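Local coordinates for suppressor protein STP22 of temperature-sensitive alpha-factor receptor and arginine permease (PDB 3R3Q) that probably helps sort cargo at endosomes as a subunit of ESCRT-I, which ESCRT-0 recruits to the endosomal membrane in yeast, at residues A[21-24]-A[25-29]. The protein carries 1 engineered substitution. Numbering follows the deposited sequence.
Sequences KVIQ and PIYND. With ZN (zinc ion), chain I.
The carbonyl oxygen of Ile-23 accepts two backbone N-H groups where helix 13-23 gives way to the loop before helix 30-43. Tyr-27 N approaches it nearly in line with the C=O bond, with a C=O...N angle of 171° and an N-to-O distance of 3.1 Å. Ile-26 N, 3.0 Å from the same Ile-23 O, lies instead well above the carbonyl plane, and its N-H...O angle of 145° marks the more bent bond. Pro-25 has no N-H to donate; its CD lies 3.2 Å from Lys-21 O, the oxygen that an N-H at this position would meet if the helix ran on. A water bridges the turn, donating to both Gln-24 O (2.6 Å) and Tyr-27 O (2.7 Å). In this UEV domain, a member of the UBC clan, the turn thus joins the N-terminal helix to the next one, with Asp-29 as N-cap of helix 30-43. Asp-29 OD2 also binds a zinc ion at 2.0 Å, and Thr-32 OG1 is another ligand of the same metal. With CG anti to its carbonyl carbon (chi1 -70°), Tyr-27 brings the CD2 edge of its ring against Ile-23, CD2 lying 3.8 Å from Ile-23 CG2, while Ile-26 CG2 sits over one face near the rim. The phenol OH hydrogen-bonds with Leu-65 N of strand 61-72 and with Val-89 O, just past strand 82-88.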
loop_
_atom_site.group_PDB
_atom_site.type_symbol
_atom_site.label_atom_id
_atom_site.label_comp_id
_atom_site.label_asym_id
_atom_site.label_seq_id
_atom_site.Cartn_x
_atom_site.Cartn_y
_atom_site.Cartn_z
ATOM N N LYS A 21 1.055 18.764 -7.877
ATOM C CA LYS A 21 1.889 19.018 -9.050
ATOM C C LYS A 21 2.395 17.752 -9.713
ATOM O O LYS A 21 2.332 17.634 -10.937
ATOM C CB LYS A 21 3.095 19.893 -8.693
ATOM C CG LYS A 21 2.722 21.301 -8.287
ATOM C CD LYS A 21 3.939 22.205 -8.300
ATOM C CE LYS A 21 5.094 21.634 -7.503
ATOM N NZ LYS A 21 6.154 22.671 -7.313
ATOM N N VAL A 22 2.922 16.817 -8.925
ATOM C CA VAL A 22 3.534 15.633 -9.519
ATOM C C VAL A 22 2.476 14.717 -10.141
ATOM O O VAL A 22 2.742 14.021 -11.118
ATOM C CB VAL A 22 4.445 14.834 -8.533
ATOM C CG1 VAL A 22 5.585 15.705 -8.012
ATOM C CG2 VAL A 22 3.630 14.226 -7.391
ATOM N N ILE A 23 1.272 14.738 -9.585
ATOM C CA ILE A 23 0.206 13.872 -10.083
ATOM C C ILE A 23 -0.328 14.290 -11.454
ATOM O O ILE A 23 -0.592 13.438 -12.302
ATOM C CB ILE A 23 -0.936 13.793 -9.050
ATOM C CG1 ILE A 23 -0.536 12.869 -7.899
ATOM C CG2 ILE A 23 -2.230 13.299 -9.683
ATOM C CD1 ILE A 23 -1.463 12.962 -6.686
ATOM N N GLN A 24 -0.465 15.594 -11.685
ATOM C CA GLN A 24 -1.118 16.108 -12.900
ATOM C C GLN A 24 -0.658 15.480 -14.215
ATOM O O GLN A 24 -1.489 15.051 -15.013
ATOM C CB GLN A 24 -0.986 17.633 -12.999
ATOM C CG GLN A 24 -1.545 18.375 -11.812
ATOM C CD GLN A 24 -2.911 17.872 -11.425
ATOM O OE1 GLN A 24 -3.878 18.029 -12.172
ATOM N NE2 GLN A 24 -3.005 17.252 -10.249
ATOM N N PRO A 25 0.659 15.434 -14.454
ATOM C CA PRO A 25 1.130 14.934 -15.752
ATOM C C PRO A 25 1.102 13.408 -15.871
ATOM O O PRO A 25 1.191 12.881 -16.983
ATOM C CB PRO A 25 2.584 15.425 -15.813
ATOM C CG PRO A 25 2.708 16.461 -14.750
ATOM C CD PRO A 25 1.750 16.054 -13.683
ATOM N N ILE A 26 0.980 12.715 -14.742
ATOM C CA ILE A 26 1.131 11.259 -14.715
ATOM C C ILE A 26 -0.195 10.514 -14.811
ATOM O O ILE A 26 -0.306 9.523 -15.537
ATOM C CB ILE A 26 1.850 10.777 -13.433
ATOM C CG1 ILE A 26 3.285 11.307 -13.360
ATOM C CG2 ILE A 26 1.846 9.247 -13.348
ATOM C CD1 ILE A 26 3.953 11.028 -12.022
ATOM N N TYR A 27 -1.198 10.999 -14.085
ATOM C CA TYR A 27 -2.429 10.253 -13.828
ATOM C C TYR A 27 -3.588 10.603 -14.751
ATOM O O TYR A 27 -3.908 11.770 -14.949
ATOM C CB TYR A 27 -2.826 10.366 -12.331
ATOM C CG TYR A 27 -1.832 9.591 -11.518
ATOM C CD1 TYR A 27 -2.021 8.237 -11.269
ATOM C CD2 TYR A 27 -0.655 10.185 -11.080
ATOM C CE1 TYR A 27 -1.087 7.502 -10.578
ATOM C CE2 TYR A 27 0.298 9.456 -10.385
ATOM C CZ TYR A 27 0.081 8.106 -10.146
ATOM O OH TYR A 27 1.023 7.356 -9.472
ATOM N N ASN A 28 -4.222 9.573 -15.300
ATOM C CA ASN A 28 -5.415 9.754 -16.115
ATOM C C ASN A 28 -6.507 10.494 -15.338
ATOM O O ASN A 28 -7.210 11.341 -15.887
ATOM C CB ASN A 28 -5.914 8.382 -16.567
ATOM C CG ASN A 28 -6.978 8.462 -17.645
ATOM O OD1 ASN A 28 -6.906 9.299 -18.543
ATOM N ND2 ASN A 28 -7.965 7.574 -17.570
ATOM N N ASP A 29 -6.638 10.170 -14.054
ATOM C CA ASP A 29 -7.622 10.807 -13.184
ATOM C C ASP A 29 -6.877 11.455 -12.027
ATOM O O ASP A 29 -6.732 10.871 -10.952
ATOM C CB ASP A 29 -8.614 9.760 -12.677
ATOM C CG ASP A 29 -9.771 10.356 -11.906
ATOM O OD1 ASP A 29 -9.723 11.547 -11.518
ATOM O OD2 ASP A 29 -10.734 9.587 -11.685
HETATM ZN ZN ZN I . -12.218 10.426 -10.696
HETATM O O HOH W 1 -3.885 14.370 -14.244
#